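Local coordinates for metallo-carboxypeptidase (PDB 4A39), which is a zinc-dependent metallo-carboxypeptidase of the M14 family, a bacterial model for mammalian cytosolic carboxypeptidases that probably removes residues from peptide C-termini, at residues Thr203-Tyr215 and Asp375-Leu387. Numbering follows the deposited sequence.
Sequences TEMQRLLEKADLY and DVLSTLAVLVDEL
Glu204 and Ser378 form one polar end of a helix-helix contact in the alpha/beta carboxypeptidase domain, and Lys211 and Asp385 form the other; between them helix 203-211 packs on the C-terminal helix 366-383. The two short axes cross at 55° and approach to 8.7 Å, with Ala381 as the small residue at the crossing. Ser378 OG donates to Glu204 OE1 at 2.7 Å, on the syn side of the carboxylate. Both atoms have a second partner in Arg196 of helix 185-196: NH2 makes a salt bridge with OE1, while NH1 is hydrogen-bonded to OG. One guanidinium thus ties a third helix to both sides of the contact and should stabilise the charge of Glu204.

Across the apolar middle, Leu208 sets CB against Ala381. A chi1 of 175° swings its CG beside the carbonyl carbon, from where CD1 reaches Val384 CG2 at 3.8 Å and CD2 leans on Leu380 CB. Met205, bent at chi2 and chi3, crosses Leu377 at about a right angle, bringing CE within 3.7 Å of Leu377 CB. Leu377 O accepts from Ala381 N within the helix, while Met205 CE also lies near it. Deeper down, Leu214, on strand 212-217 of the mixed sheet, brings CD1 against Leu377 CD2.

At the far end the extended Lys211 chain runs past Val384, its CD 4.0 Å from Val384 CG1, and closes a salt bridge with exposed Asp385: NZ donates to the syn lone pair of OD1 at 2.6 Å, leaving OD2 at 3.3 Å from NZ.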
loop_
_atom_site.group_PDB
_atom_site.type_symbol
_atom_site.label_atom_id
_atom_site.label_comp_id
_atom_site.label_asym_id
_atom_site.label_seq_id
_atom_site.Cartn_x
_atom_site.Cartn_y
_atom_site.Cartn_z
ATOM N N THR A 203 12.210 21.756 -10.394
ATOM C CA THR A 203 12.572 21.629 -11.799
ATOM C C THR A 203 12.217 20.280 -12.429
ATOM O O THR A 203 11.763 20.231 -13.573
ATOM C CB THR A 203 14.070 21.892 -11.991
ATOM O OG1 THR A 203 14.375 23.198 -11.499
ATOM C CG2 THR A 203 14.446 21.813 -13.462
ATOM N N GLU A 204 12.419 19.192 -11.689
ATOM C CA GLU A 204 12.103 17.866 -12.220
ATOM C C GLU A 204 10.618 17.707 -12.517
ATOM O O GLU A 204 10.241 17.089 -13.510
ATOM C CB GLU A 204 12.523 16.765 -11.247
ATOM C CG GLU A 204 14.016 16.689 -10.977
ATOM C CD GLU A 204 14.402 15.391 -10.298
ATOM O OE1 GLU A 204 13.688 14.979 -9.361
ATOM O OE2 GLU A 204 15.418 14.786 -10.701
ATOM N N MET A 205 9.772 18.255 -11.648
ATOM C CA MET A 205 8.328 18.156 -11.836
ATOM C C MET A 205 7.833 19.106 -12.924
ATOM O O MET A 205 6.805 18.867 -13.549
ATOM C CB MET A 205 7.596 18.425 -10.521
ATOM C CG MET A 205 7.752 17.318 -9.480
ATOM S SD MET A 205 7.270 15.680 -10.084
ATOM C CE MET A 205 8.862 14.995 -10.551
ATOM N N GLN A 206 8.574 20.184 -13.150
ATOM C CA GLN A 206 8.195 21.145 -14.176
ATOM C C GLN A 206 8.415 20.452 -15.516
ATOM O O GLN A 206 7.579 20.533 -16.418
ATOM C CB GLN A 206 9.070 22.399 -14.052
ATOM C CG GLN A 206 8.535 23.645 -14.746
ATOM C CD GLN A 206 9.288 24.901 -14.340
ATOM O OE1 GLN A 206 10.306 24.834 -13.628
ATOM N NE2 GLN A 206 8.792 26.061 -14.788
ATOM N N ARG A 207 9.537 19.744 -15.626
ATOM C CA ARG A 207 9.873 19.025 -16.847
ATOM C C ARG A 207 8.876 17.898 -17.084
ATOM O O ARG A 207 8.393 17.708 -18.198
ATOM C CB ARG A 207 11.283 18.437 -16.755
ATOM C CG ARG A 207 12.400 19.461 -16.607
ATOM C CD ARG A 207 13.758 18.771 -16.678
ATOM N NE ARG A 207 14.875 19.689 -16.462
ATOM C CZ ARG A 207 16.156 19.336 -16.545
ATOM N NH1 ARG A 207 16.483 18.084 -16.841
ATOM N NH2 ARG A 207 17.110 20.234 -16.330
ATOM N N LEU A 208 8.567 17.152 -16.028
ATOM C CA LEU A 208 7.634 16.039 -16.136
ATOM C C LEU A 208 6.219 16.468 -16.509
ATOM O O LEU A 208 5.594 15.872 -17.385
ATOM C CB LEU A 208 7.594 15.252 -14.822
ATOM C CG LEU A 208 6.578 14.105 -14.733
ATOM C CD1 LEU A 208 6.802 13.118 -15.868
ATOM C CD2 LEU A 208 6.712 13.410 -13.387
ATOM N N LEU A 209 5.716 17.509 -15.852
ATOM C CA LEU A 209 4.360 17.970 -16.105
ATOM C C LEU A 209 4.173 18.784 -17.381
ATOM O O LEU A 209 3.044 19.101 -17.756
ATOM C CB LEU A 209 3.849 18.741 -14.886
ATOM C CG LEU A 209 3.783 17.857 -13.632
ATOM C CD1 LEU A 209 3.362 18.690 -12.436
ATOM C CD2 LEU A 209 2.808 16.706 -13.861
ATOM N N GLU A 210 5.270 19.128 -18.048
ATOM C CA GLU A 210 5.157 19.862 -19.303
ATOM C C GLU A 210 4.765 18.849 -20.374
ATOM O O GLU A 210 4.212 19.209 -21.416
ATOM C CB GLU A 210 6.489 20.518 -19.692
ATOM C CG GLU A 210 6.849 21.761 -18.896
ATOM C CD GLU A 210 8.139 22.411 -19.377
ATOM O OE1 GLU A 210 9.188 21.732 -19.379
ATOM O OE2 GLU A 210 8.104 23.602 -19.751
ATOM N N LYS A 211 5.039 17.576 -20.100
ATOM C CA LYS A 211 4.748 16.510 -21.047
ATOM C C LYS A 211 3.742 15.473 -20.560
ATOM O O LYS A 211 3.245 14.675 -21.351
ATOM C CB LYS A 211 6.050 15.809 -21.432
ATOM C CG LYS A 211 7.088 16.765 -21.990
ATOM C CD LYS A 211 8.437 16.104 -22.197
ATOM C CE LYS A 211 9.431 17.109 -22.764
ATOM N NZ LYS A 211 10.755 16.493 -23.042
ATOM N N ALA A 212 3.429 15.482 -19.269
ATOM C CA ALA A 212 2.491 14.498 -18.750
ATOM C C ALA A 212 1.574 14.989 -17.643
ATOM O O ALA A 212 1.880 15.952 -16.942
ATOM C CB ALA A 212 3.259 13.276 -18.262
ATOM N N ASP A 213 0.433 14.315 -17.515
ATOM C CA ASP A 213 -0.544 14.600 -16.472
ATOM C C ASP A 213 -0.542 13.366 -15.577
ATOM O O ASP A 213 -0.293 12.254 -16.049
ATOM C CB ASP A 213 -1.958 14.765 -17.034
ATOM C CG ASP A 213 -2.119 16.002 -17.887
ATOM O OD1 ASP A 213 -1.293 16.929 -17.776
ATOM O OD2 ASP A 213 -3.098 16.049 -18.661
ATOM N N LEU A 214 -0.819 13.553 -14.293
ATOM C CA LEU A 214 -0.861 12.420 -13.380
ATOM C C LEU A 214 -2.304 12.099 -13.019
ATOM O O LEU A 214 -3.091 12.999 -12.723
ATOM C CB LEU A 214 -0.075 12.726 -12.106
ATOM C CG LEU A 214 1.354 13.239 -12.294
ATOM C CD1 LEU A 214 1.972 13.470 -10.928
ATOM C CD2 LEU A 214 2.180 12.246 -13.101
ATOM N N TYR A 215 -2.645 10.813 -13.079
ATOM C CA TYR A 215 -3.975 10.319 -12.727
ATOM C C TYR A 215 -3.725 9.483 -11.476
ATOM O O TYR A 215 -3.107 8.416 -11.539
ATOM C CB TYR A 215 -4.541 9.465 -13.862
ATOM C CG TYR A 215 -4.947 10.275 -15.079
ATOM C CD1 TYR A 215 -3.987 10.852 -15.910
ATOM C CD2 TYR A 215 -6.290 10.479 -15.386
ATOM C CE1 TYR A 215 -4.355 11.610 -17.021
ATOM C CE2 TYR A 215 -6.671 11.236 -16.499
ATOM C CZ TYR A 215 -5.699 11.795 -17.309
ATOM O OH TYR A 215 -6.066 12.526 -18.419
ATOM N N ASP A 375 10.662 9.654 -4.844
ATOM C CA ASP A 375 11.755 9.202 -5.697
ATOM C C ASP A 375 11.215 8.595 -6.986
ATOM O O ASP A 375 11.878 8.631 -8.024
ATOM C CB ASP A 375 12.653 8.200 -4.962
ATOM C CG ASP A 375 13.444 8.846 -3.836
ATOM O OD1 ASP A 375 13.803 10.038 -3.967
ATOM O OD2 ASP A 375 13.726 8.163 -2.830
ATOM N N VAL A 376 10.012 8.037 -6.922
ATOM C CA VAL A 376 9.399 7.472 -8.115
ATOM C C VAL A 376 9.090 8.622 -9.076
ATOM O O VAL A 376 9.242 8.486 -10.291
ATOM C CB VAL A 376 8.099 6.705 -7.770
ATOM C CG1 VAL A 376 7.267 6.485 -9.027
ATOM C CG2 VAL A 376 8.445 5.358 -7.143
ATOM N N LEU A 377 8.662 9.758 -8.534
ATOM C CA LEU A 377 8.364 10.913 -9.372
ATOM C C LEU A 377 9.632 11.353 -10.093
ATOM O O LEU A 377 9.585 11.717 -11.266
ATOM C CB LEU A 377 7.798 12.066 -8.536
ATOM C CG LEU A 377 6.325 11.927 -8.139
ATOM C CD1 LEU A 377 5.908 13.093 -7.256
ATOM C CD2 LEU A 377 5.468 11.883 -9.395
ATOM N N SER A 378 10.763 11.311 -9.393
ATOM C CA SER A 378 12.036 11.689 -10.000
ATOM C C SER A 378 12.355 10.743 -11.152
ATOM O O SER A 378 12.844 11.168 -12.200
ATOM C CB SER A 378 13.170 11.635 -8.972
ATOM O OG SER A 378 13.079 12.704 -8.046
ATOM N N THR A 379 12.073 9.458 -10.950
ATOM C CA THR A 379 12.328 8.447 -11.969
ATOM C C THR A 379 11.461 8.682 -13.203
ATOM O O THR A 379 11.938 8.579 -14.336
ATOM C CB THR A 379 12.074 7.028 -11.409
ATOM O OG1 THR A 379 12.987 6.780 -10.330
ATOM C CG2 THR A 379 12.277 5.971 -12.494
ATOM N N LEU A 380 10.191 9.007 -12.987
ATOM C CA LEU A 380 9.285 9.258 -14.104
ATOM C C LEU A 380 9.709 10.489 -14.899
ATOM O O LEU A 380 9.504 10.552 -16.115
ATOM C CB LEU A 380 7.848 9.440 -13.605
ATOM C CG LEU A 380 7.200 8.227 -12.926
ATOM C CD1 LEU A 380 5.781 8.583 -12.511
ATOM C CD2 LEU A 380 7.198 7.034 -13.873
ATOM N N ALA A 381 10.298 11.465 -14.214
ATOM C CA ALA A 381 10.749 12.688 -14.869
ATOM C C ALA A 381 11.862 12.383 -15.868
ATOM O O ALA A 381 11.927 12.985 -16.942
ATOM C CB ALA A 381 11.240 13.687 -13.829
ATOM N N VAL A 382 12.735 11.445 -15.511
ATOM C CA VAL A 382 13.847 11.055 -16.375
ATOM C C VAL A 382 13.400 10.228 -17.578
ATOM O O VAL A 382 13.944 10.368 -18.674
ATOM C CB VAL A 382 14.896 10.225 -15.597
ATOM C CG1 VAL A 382 15.999 9.752 -16.541
ATOM C CG2 VAL A 382 15.481 11.056 -14.471
ATOM N N LEU A 383 12.404 9.375 -17.368
ATOM C CA LEU A 383 11.903 8.489 -18.415
ATOM C C LEU A 383 10.769 9.037 -19.275
ATOM O O LEU A 383 10.374 8.394 -20.245
ATOM C CB LEU A 383 11.410 7.178 -17.793
ATOM C CG LEU A 383 12.279 6.455 -16.765
ATOM C CD1 LEU A 383 11.548 5.204 -16.299
ATOM C CD2 LEU A 383 13.623 6.097 -17.370
ATOM N N VAL A 384 10.244 10.209 -18.931
ATOM C CA VAL A 384 9.111 10.764 -19.668
ATOM C C VAL A 384 9.194 10.721 -21.197
ATOM O O VAL A 384 8.217 10.357 -21.855
ATOM C CB VAL A 384 8.804 12.215 -19.211
ATOM C CG1 VAL A 384 9.813 13.184 -19.794
ATOM C CG2 VAL A 384 7.384 12.588 -19.612
ATOM N N ASP A 385 10.345 11.071 -21.766
ATOM C CA ASP A 385 10.492 11.067 -23.222
ATOM C C ASP A 385 10.580 9.672 -23.841
ATOM O O ASP A 385 10.533 9.529 -25.067
ATOM C CB ASP A 385 11.733 11.864 -23.639
ATOM C CG ASP A 385 11.660 13.318 -23.222
ATOM O OD1 ASP A 385 10.607 13.945 -23.447
ATOM O OD2 ASP A 385 12.661 13.839 -22.679
ATOM N N GLU A 386 10.702 8.649 -22.999
ATOM C CA GLU A 386 10.823 7.272 -23.479
ATOM C C GLU A 386 9.549 6.442 -23.326
ATOM O O GLU A 386 9.452 5.349 -23.880
ATOM C CB GLU A 386 11.957 6.563 -22.730
ATOM C CG GLU A 386 13.315 7.226 -22.866
ATOM C CD GLU A 386 14.349 6.626 -21.934
ATOM O OE1 GLU A 386 14.539 5.392 -21.960
ATOM O OE2 GLU A 386 14.980 7.394 -21.177
ATOM N N LEU A 387 8.577 6.952 -22.576
ATOM C CA LEU A 387 7.335 6.213 -22.351
ATOM C C LEU A 387 6.530 5.926 -23.614
ATOM O O LEU A 387 5.833 4.910 -23.692
ATOM C CB LEU A 387 6.473 6.948 -21.322
ATOM C CG LEU A 387 7.123 7.004 -19.935
ATOM C CD1 LEU A 387 6.280 7.862 -19.008
ATOM C CD2 LEU A 387 7.277 5.595 -19.378
#